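PDB 3BXP: putative lipase/esterase from Lactobacillus plantarum WCFS1, which is a putative carboxylesterase or lipase of the alpha/beta-hydrolase superfamily, and therefore probably hydrolyses carboxylic ester bonds. Local coordinates for residues N72-V77 / Y83-Q88; A124-V129 / Y139-Y144. All coordinates share one frame; numbering follows the deposited sequence. Where two conformers were deposited one is given.

Interaction 1: N72-V77 / Y83-Q88; sequences NYQLIV and YPWALQ
Trp85 and Ala86, in the first turn of helix 85-99, meet Gln74 and Tyr73 of the loop after strand 67-72. Ahead of them Pro84 follows a cis peptide bond, and its ring folds back, CD 3.8 Å above the plane of the Trp85 indole, over its centre. Pro84 has no N-H to give, but its carbonyl weakly accepts that of Leu87. Trp85 comes next, its indole broad enough to take Pro84 CD on one face and Gln74 CG beside it; NE1 bonds to a bound HEPES molecule. Trp85 CB lies 4.1 Å from Gln74 CG, and the two side chains run side by side in the same direction, amide and indole planes 81° apart. Only the aliphatic part of the glutamine makes this contact. With CG anti to the backbone N (chi1 -170°) and the chain bent at chi2, the amide curls back over its own loop, where NE2 gives a nearly straight bond of 3.0 Å to a lone pair of Leu75 O. Replacing Gln74 by an alanine would probably leave Leu75 O without this donor and open a gap beside the Trp85 indole. Ala86 follows, its methyl CB 4.0 Å from Tyr73 CB; so small a residue lets the helix come close, the CA atoms of Gln74 and Ala86 being 5.3 Å apart. The Tyr73 ring leads away from the helix, its hydroxyl bonded to Pro42 O. The contact closes the start of the beta-alpha-beta crossover from strand 67-72 through helix 85-99 to strand 110-116. Gln89 OE1, a turn further along, takes the backbone N-H of Gln74, while the Tyr73 side chain packs on Ala118 and Val122 of helix 118-129, whose start belongs to a GxSxG pattern, probably the nucleophile elbow.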
ATOM      1  N   ASN B  72      16.904  21.307   6.100  1.00 20.59           N
ATOM      2  CA  ASN B  72      16.580  22.137   4.969  1.00 20.44           C
ATOM      3  C   ASN B  72      17.635  22.000   3.878  1.00 20.08           C
ATOM      4  O   ASN B  72      18.515  22.776   3.798  1.00 22.10           O
ATOM      5  CB  ASN B  72      16.445  23.584   5.444  1.00 22.68           C
ATOM      6  CG  ASN B  72      15.035  23.939   5.982  1.00 30.05           C
ATOM      7  OD1 ASN B  72      14.126  23.114   6.096  1.00 23.79           O
ATOM      8  ND2 ASN B  72      14.851  25.220   6.257  1.00 41.20           N
ATOM      9  N   TYR B  73      17.506  20.962   3.084  1.00 19.56           N
ATOM     10  CA  TYR B  73      18.520  20.532   2.097  1.00 20.01           C
ATOM     11  C   TYR B  73      18.576  21.539   0.934  1.00 22.32           C
ATOM     12  O   TYR B  73      17.666  22.345   0.700  1.00 21.11           O
ATOM     13  CB  TYR B  73      18.223  19.082   1.637  1.00 19.96           C
ATOM     14  CG  TYR B  73      16.823  19.007   1.105  1.00 19.13           C
ATOM     15  CD1 TYR B  73      16.546  19.456  -0.172  1.00 18.90           C
ATOM     16  CD2 TYR B  73      15.754  18.550   1.894  1.00 20.28           C
ATOM     17  CE1 TYR B  73      15.241  19.467  -0.690  1.00 20.72           C
ATOM     18  CE2 TYR B  73      14.433  18.576   1.398  1.00 20.10           C
ATOM     19  CZ  TYR B  73      14.184  19.040   0.120  1.00 21.23           C
ATOM     20  OH  TYR B  73      12.877  19.094  -0.347  1.00 22.13           O
ATOM     21  N   GLN B  74      19.655  21.448   0.172  1.00 19.96           N
ATOM     22  CA  GLN B  74      19.875  22.322  -0.972  1.00 20.66           C
ATOM     23  C   GLN B  74      18.679  22.424  -1.903  1.00 20.51           C
ATOM     24  O   GLN B  74      18.146  21.411  -2.392  1.00 20.57           O
ATOM     25  CB  GLN B  74      21.053  21.761  -1.761  1.00 20.71           C
ATOM     26  CG  GLN B  74      21.569  22.622  -2.818  1.00 18.91           C
ATOM     27  CD  GLN B  74      22.099  23.912  -2.282  1.00 24.36           C
ATOM     28  OE1 GLN B  74      22.993  23.917  -1.449  1.00 26.42           O
ATOM     29  NE2 GLN B  74      21.554  25.027  -2.753  1.00 27.23           N
ATOM     30  N   LEU B  75      18.368  23.655  -2.293  1.00 20.10           N
ATOM     31  CA  LEU B  75      17.300  23.914  -3.261  1.00 19.34           C
ATOM     32  C   LEU B  75      17.925  24.480  -4.536  1.00 21.09           C
ATOM     33  O   LEU B  75      19.148  24.741  -4.604  1.00 20.15           O
ATOM     34  CB  LEU B  75      16.338  24.969  -2.719  1.00 17.93           C
ATOM     35  CG  LEU B  75      15.665  24.631  -1.404  1.00 16.99           C
ATOM     36  CD1 LEU B  75      14.854  25.827  -0.907  1.00 19.25           C
ATOM     37  CD2 LEU B  75      14.848  23.337  -1.617  1.00 17.21           C
ATOM     38  N   ILE B  76      17.075  24.693  -5.534  1.00 20.33           N
ATOM     39  CA  ILE B  76      17.574  25.156  -6.853  1.00 18.13           C
ATOM     40  C   ILE B  76      17.704  26.684  -6.847  1.00 19.43           C
ATOM     41  O   ILE B  76      18.125  27.258  -7.803  1.00 20.00           O
ATOM     42  CB  ILE B  76      16.711  24.660  -8.070  1.00 20.94           C
ATOM     43  CG1 ILE B  76      15.293  25.217  -8.054  1.00 20.65           C
ATOM     44  CG2 ILE B  76      16.629  23.158  -8.170  1.00 18.03           C
ATOM     45  CD1 ILE B  76      14.626  25.084  -9.426  1.00 24.75           C
ATOM     46  N   VAL B  77      17.308  27.315  -5.752  1.00 18.10           N
ATOM     47  CA  VAL B  77      17.319  28.794  -5.641  1.00 21.22           C
ATOM     48  C   VAL B  77      18.654  29.363  -6.049  1.00 24.55           C
ATOM     49  O   VAL B  77      19.703  28.790  -5.762  1.00 24.68           O
ATOM     50  CB  VAL B  77      16.966  29.257  -4.199  1.00 24.66           C
ATOM     51  CG1 VAL B  77      15.587  28.695  -3.801  1.00 26.41           C
ATOM     52  CG2 VAL B  77      18.073  28.850  -3.232  1.00 25.60           C
ATOM     53  N   TYR B  83      21.779  18.337  -6.319  1.00 18.55           N
ATOM     54  CA  TYR B  83      22.717  17.280  -6.088  1.00 17.34           C
ATOM     55  C   TYR B  83      24.063  17.667  -6.722  1.00 20.21           C
ATOM     56  O   TYR B  83      24.060  18.480  -7.641  1.00 20.87           O
ATOM     57  CB  TYR B  83      22.159  15.981  -6.721  1.00 20.72           C
ATOM     58  CG  TYR B  83      20.873  15.450  -6.107  1.00 17.21           C
ATOM     59  CD1 TYR B  83      20.888  14.866  -4.851  1.00 17.57           C
ATOM     60  CD2 TYR B  83      19.634  15.536  -6.752  1.00 23.96           C
ATOM     61  CE1 TYR B  83      19.747  14.350  -4.239  1.00 20.16           C
ATOM     62  CE2 TYR B  83      18.453  15.048  -6.129  1.00 20.36           C
ATOM     63  CZ  TYR B  83      18.524  14.457  -4.891  1.00 22.59           C
ATOM     64  OH  TYR B  83      17.407  13.982  -4.298  1.00 24.21           O
ATOM     65  N   PRO B  84      25.189  17.078  -6.249  1.00 19.23           N
ATOM     66  CA  PRO B  84      25.133  16.026  -5.234  1.00 22.08           C
ATOM     67  C   PRO B  84      24.955  16.562  -3.830  1.00 20.86           C
ATOM     68  O   PRO B  84      24.894  15.819  -2.855  1.00 21.62           O
ATOM     69  CB  PRO B  84      26.489  15.355  -5.369  1.00 24.05           C
ATOM     70  CG  PRO B  84      27.385  16.461  -5.716  1.00 23.20           C
ATOM     71  CD  PRO B  84      26.583  17.373  -6.641  1.00 25.18           C
ATOM     72  N   TRP B  85      24.815  17.864  -3.735  1.00 21.64           N
ATOM     73  CA  TRP B  85      24.904  18.545  -2.430  1.00 18.71           C
ATOM     74  C   TRP B  85      23.944  18.038  -1.362  1.00 20.33           C
ATOM     75  O   TRP B  85      24.364  17.869  -0.215  1.00 19.77           O
ATOM     76  CB  TRP B  85      24.763  20.065  -2.565  1.00 21.24           C
ATOM     77  CG  TRP B  85      25.410  20.562  -3.842  1.00 17.47           C
ATOM     78  CD1 TRP B  85      24.765  21.098  -4.928  1.00 19.09           C
ATOM     79  CD2 TRP B  85      26.789  20.486  -4.201  1.00 20.86           C
ATOM     80  NE1 TRP B  85      25.654  21.338  -5.931  1.00 19.06           N
ATOM     81  CE2 TRP B  85      26.907  21.001  -5.494  1.00 18.29           C
ATOM     82  CE3 TRP B  85      27.947  20.048  -3.534  1.00 25.92           C
ATOM     83  CZ2 TRP B  85      28.125  21.071  -6.164  1.00 21.31           C
ATOM     84  CZ3 TRP B  85      29.169  20.143  -4.190  1.00 21.85           C
ATOM     85  CH2 TRP B  85      29.250  20.671  -5.478  1.00 25.78           C
ATOM     86  N   ALA B  86      22.676  17.818  -1.705  1.00 19.28           N
ATOM     87  CA  ALA B  86      21.697  17.395  -0.699  1.00 17.56           C
ATOM     88  C   ALA B  86      22.091  16.079  -0.022  1.00 21.04           C
ATOM     89  O   ALA B  86      21.822  15.918   1.155  1.00 21.29           O
ATOM     90  CB  ALA B  86      20.269  17.293  -1.295  1.00 18.11           C
ATOM     91  N   LEU B  87      22.660  15.153  -0.775  1.00 20.26           N
ATOM     92  CA  LEU B  87      23.113  13.841  -0.263  1.00 18.86           C
ATOM     93  C   LEU B  87      24.246  14.005   0.780  1.00 19.98           C
ATOM     94  O   LEU B  87      24.213  13.410   1.860  1.00 19.35           O
ATOM     95  CB  LEU B  87      23.582  12.932  -1.409  1.00 19.85           C
ATOM     96  CG  LEU B  87      22.570  12.534  -2.452  1.00 21.28           C
ATOM     97  CD1 LEU B  87      23.278  11.814  -3.592  1.00 22.28           C
ATOM     98  CD2 LEU B  87      21.465  11.663  -1.851  1.00 23.28           C
ATOM     99  N   GLN B  88      25.191  14.890   0.466  1.00 23.37           N
ATOM    100  CA  GLN B  88      26.330  15.229   1.354  1.00 21.41           C
ATOM    101  C   GLN B  88      25.822  15.896   2.633  1.00 21.25           C
ATOM    102  O   GLN B  88      26.240  15.552   3.739  1.00 20.38           O
ATOM    103  CB  GLN B  88      27.367  16.070   0.586  1.00 20.99           C
ATOM    104  CG  GLN B  88      27.987  15.269  -0.558  1.00 20.08           C
ATOM    105  CD  GLN B  88      28.712  16.045  -1.662  1.00 22.78           C
ATOM    106  OE1 GLN B  88      28.552  17.239  -1.856  1.00 27.42           O
ATOM    107  NE2 GLN B  88      29.470  15.305  -2.451  1.00 36.40           N
TER

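Interaction 2: A124-V129 / Y139-Y144; sequences ATYNGV and YHLDHY
Leu141 pushes one methyl into the hollow that Tyr126 and Val129, one helical turn apart, form on the flank of helix 118-129. Its CD1 is the bump, 3.6 Å from Val129 CG1 and 3.7 Å from Tyr126 CE1. The Leu141 side chain crosses that of Val129 at about a right angle and approaches the tyrosine ring obliquely. A leucine suits the place because its forked end lets one methyl reach between the tyrosine and the valine. Val129 is in turn a bump for the other segment. Its CG1, anti to the backbone N (chi1 173°), points across and wedges between Leu141 CD1 and Tyr139 CD2, the latter 3.7 Å away, so that the two methyls interlock beside a ring. The beta branch of valine gives a short, stiff projection here, whereas the rings of Tyr139 and Tyr126 flank the methyls, each met obliquely.

The backbone that presents these groups is sharply bent. Helix 133-138 ends in a Schellman motif with His140, of positive phi, as its C-prime residue. This turn lies between Tyr139 and Leu141, both of which face helix 118-129, and a type I turn then carries the chain on from Leu141.

The side chains meet only through carbon atoms, so the grip between them is apolar and rests on fit. The polar atoms are served elsewhere: Tyr139 OH by Asp177, and Tyr126 OH by a water 2.7 Å away that also donates to Leu141 O, 3.2 Å off, bridging a phenol to a backbone carbonyl.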
ATOM      1  N   ALA B 124      15.046   8.852  -0.507  1.00 18.00           N
ATOM      2  CA  ALA B 124      15.008   7.618  -1.291  1.00 21.98           C
ATOM      3  C   ALA B 124      16.325   7.449  -2.016  1.00 23.27           C
ATOM      4  O   ALA B 124      16.932   6.367  -2.067  1.00 23.00           O
ATOM      5  CB  ALA B 124      13.792   7.636  -2.261  1.00 20.23           C
ATOM      6  N   THR B 125      16.843   8.549  -2.527  1.00 20.68           N
ATOM      7  CA  THR B 125      18.134   8.484  -3.227  1.00 20.38           C
ATOM      8  C   THR B 125      19.254   8.133  -2.216  1.00 18.60           C
ATOM      9  O   THR B 125      20.150   7.322  -2.514  1.00 21.48           O
ATOM     10  CB  THR B 125      18.419   9.815  -3.919  1.00 21.75           C
ATOM     11  OG1 THR B 125      17.377  10.062  -4.895  1.00 21.82           O
ATOM     12  CG2 THR B 125      19.807   9.820  -4.641  1.00 20.70           C
ATOM     13  N   TYR B 126      19.214   8.767  -1.043  1.00 20.15           N
ATOM     14  CA  TYR B 126      20.166   8.493   0.036  1.00 19.55           C
ATOM     15  C   TYR B 126      20.153   7.018   0.411  1.00 21.83           C
ATOM     16  O   TYR B 126      21.219   6.355   0.638  1.00 18.15           O
ATOM     17  CB  TYR B 126      19.905   9.383   1.264  1.00 21.37           C
ATOM     18  CG  TYR B 126      21.107   9.374   2.209  1.00 17.58           C
ATOM     19  CD1 TYR B 126      22.195  10.206   1.966  1.00 24.40           C
ATOM     20  CD2 TYR B 126      21.138   8.554   3.317  1.00 21.22           C
ATOM     21  CE1 TYR B 126      23.284  10.207   2.809  1.00 21.13           C
ATOM     22  CE2 TYR B 126      22.245   8.527   4.143  1.00 22.98           C
ATOM     23  CZ  TYR B 126      23.297   9.365   3.900  1.00 24.59           C
ATOM     24  OH  TYR B 126      24.399   9.307   4.774  1.00 26.16           O
ATOM     25  N   ASN B 127      18.948   6.484   0.476  1.00 21.08           N
ATOM     26  CA  ASN B 127      18.768   5.109   0.918  1.00 21.42           C
ATOM     27  C   ASN B 127      19.517   4.156  -0.025  1.00 21.61           C
ATOM     28  O   ASN B 127      20.057   3.105   0.388  1.00 23.45           O
ATOM     29  CB  ASN B 127      17.283   4.738   1.040  1.00 20.19           C
ATOM     30  CG  ASN B 127      17.076   3.513   1.889  1.00 21.64           C
ATOM     31  OD1 ASN B 127      17.914   3.191   2.747  1.00 21.35           O
ATOM     32  ND2 ASN B 127      15.989   2.783   1.646  1.00 19.28           N
ATOM     33  N   GLY B 128      19.575   4.540  -1.288  1.00 21.29           N
ATOM     34  CA  GLY B 128      20.291   3.775  -2.316  1.00 22.97           C
ATOM     35  C   GLY B 128      21.790   3.969  -2.355  1.00 26.33           C
ATOM     36  O   GLY B 128      22.565   3.044  -2.283  1.00 30.13           O
ATOM     37  N   VAL B 129      22.185   5.214  -2.479  1.00 21.76           N
ATOM     38  CA  VAL B 129      23.584   5.624  -2.488  1.00 21.86           C
ATOM     39  C   VAL B 129      24.384   5.304  -1.214  1.00 23.08           C
ATOM     40  O   VAL B 129      25.509   4.817  -1.297  1.00 24.36           O
ATOM     41  CB  VAL B 129      23.671   7.151  -2.744  1.00 21.90           C
ATOM     42  CG1 VAL B 129      25.100   7.674  -2.585  1.00 24.38           C
ATOM     43  CG2 VAL B 129      23.148   7.453  -4.125  1.00 23.06           C
ATOM     44  N   TYR B 139      30.119   9.770  -4.185  1.00 26.77           N
ATOM     45  CA  TYR B 139      29.359  10.971  -3.752  1.00 27.31           C
ATOM     46  C   TYR B 139      29.912  11.487  -2.427  1.00 29.61           C
ATOM     47  O   TYR B 139      29.313  12.333  -1.735  1.00 30.57           O
ATOM     48  CB  TYR B 139      27.848  10.670  -3.679  1.00 27.18           C
ATOM     49  CG  TYR B 139      27.264  10.485  -5.069  1.00 24.74           C
ATOM     50  CD1 TYR B 139      27.142  11.560  -5.956  1.00 25.19           C
ATOM     51  CD2 TYR B 139      26.841   9.266  -5.486  1.00 24.73           C
ATOM     52  CE1 TYR B 139      26.640  11.392  -7.226  1.00 23.61           C
ATOM     53  CE2 TYR B 139      26.322   9.075  -6.746  1.00 20.01           C
ATOM     54  CZ  TYR B 139      26.231  10.139  -7.625  1.00 28.24           C
ATOM     55  OH  TYR B 139      25.704   9.959  -8.893  1.00 28.60           O
ATOM     56  N   HIS B 140      31.084  10.955  -2.098  1.00 29.20           N
ATOM     57  CA  HIS B 140      31.882  11.456  -1.004  1.00 32.66           C
ATOM     58  C   HIS B 140      31.191  11.331   0.334  1.00 32.82           C
ATOM     59  O   HIS B 140      31.311  12.248   1.133  1.00 37.54           O
ATOM     60  CB  HIS B 140      32.223  12.929  -1.275  1.00 34.03           C
ATOM     61  CG  HIS B 140      32.892  13.156  -2.604  1.00 40.65           C
ATOM     62  ND1 HIS B 140      34.254  13.034  -2.786  1.00 49.18           N
ATOM     63  CD2 HIS B 140      32.377  13.464  -3.819  1.00 47.03           C
ATOM     64  CE1 HIS B 140      34.550  13.271  -4.053  1.00 48.58           C
ATOM     65  NE2 HIS B 140      33.430  13.533  -4.701  1.00 53.64           N
ATOM     66  N   LEU B 141      30.479  10.222   0.569  1.00 31.59           N
ATOM     67  CA  LEU B 141      29.666  10.021   1.779  1.00 32.10           C
ATOM     68  C   LEU B 141      30.450   9.245   2.825  1.00 35.15           C
ATOM     69  O   LEU B 141      29.995   9.014   3.960  1.00 33.65           O
ATOM     70  CB  LEU B 141      28.354   9.268   1.499  1.00 31.94           C
ATOM     71  CG  LEU B 141      27.304   9.873   0.574  1.00 25.49           C
ATOM     72  CD1 LEU B 141      25.982   9.056   0.576  1.00 28.82           C
ATOM     73  CD2 LEU B 141      27.109  11.363   0.876  1.00 24.73           C
ATOM     74  N   ASP B 142      31.627   8.798   2.429  0.50 36.08           N
ATOM     75  CA  ASP B 142      32.455   7.987   3.314  0.50 35.13           C
ATOM     76  C   ASP B 142      33.327   8.890   4.192  0.50 34.04           C
ATOM     77  O   ASP B 142      34.165   8.422   4.952  0.50 33.57           O
ATOM     78  CB  ASP B 142      33.281   6.971   2.510  0.50 35.84           C
ATOM     79  CG  ASP B 142      34.090   7.608   1.386  0.50 36.53           C
ATOM     80  OD1 ASP B 142      34.222   8.851   1.349  0.50 37.14           O
ATOM     81  OD2 ASP B 142      34.609   6.846   0.541  0.50 40.69           O
ATOM     82  N   HIS B 143      33.100  10.192   4.087  1.00 32.80           N
ATOM     83  CA  HIS B 143      33.733  11.151   4.956  1.00 32.08           C
ATOM     84  C   HIS B 143      32.900  11.349   6.242  1.00 31.94           C
ATOM     85  O   HIS B 143      33.337  11.963   7.212  1.00 30.33           O
ATOM     86  CB  HIS B 143      33.933  12.451   4.171  1.00 36.67           C
ATOM     87  CG  HIS B 143      34.841  12.277   2.985  1.00 46.34           C
ATOM     88  ND1 HIS B 143      34.725  11.209   2.111  1.00 50.02           N
ATOM     89  CD2 HIS B 143      35.906  12.998   2.558  1.00 46.04           C
ATOM     90  CE1 HIS B 143      35.666  11.295   1.188  1.00 51.61           C
ATOM     91  NE2 HIS B 143      36.389  12.376   1.431  1.00 50.87           N
ATOM     92  N   TYR B 144      31.697  10.791   6.259  1.00 22.69           N
ATOM     93  CA  TYR B 144      30.784  11.055   7.362  1.00 20.69           C
ATOM     94  C   TYR B 144      30.518   9.807   8.176  1.00 23.64           C
ATOM     95  O   TYR B 144      30.437   8.731   7.656  1.00 20.71           O
ATOM     96  CB  TYR B 144      29.421  11.542   6.832  1.00 24.38           C
ATOM     97  CG  TYR B 144      29.525  12.707   5.896  1.00 19.92           C
ATOM     98  CD1 TYR B 144      29.945  13.932   6.343  1.00 23.77           C
ATOM     99  CD2 TYR B 144      29.167  12.569   4.570  1.00 19.39           C
ATOM    100  CE1 TYR B 144      30.037  15.008   5.481  1.00 28.56           C
ATOM    101  CE2 TYR B 144      29.226  13.615   3.714  1.00 23.68           C
ATOM    102  CZ  TYR B 144      29.678  14.841   4.164  1.00 23.95           C
ATOM    103  OH  TYR B 144      29.766  15.888   3.267  1.00 25.28           O
TER
HETATM  104  O   HOH W   1      27.042   9.671   5.043  1.00 26.40           O

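All four touching residues of interaction 2 are buried, whereas in interaction 1 Trp85 is partly exposed and stacks on His14. Both contacts lie near helix 85-99, yet they use it differently. In interaction 1 the helix start is itself a partner. Interaction 2 joins helix 118-129 to the loop after helix 133-138, with helix 85-99 alongside. The two meet where Gln88 NE2 lies 3.1 Å from Tyr139 O, a probable hydrogen bond, and where Leu87 O packs on Tyr126 and Leu141. Glutamine and alanine carry much of the first contact, with the polar end turned to its own loop; the methyls of branched side chains and tyrosine rings make the second.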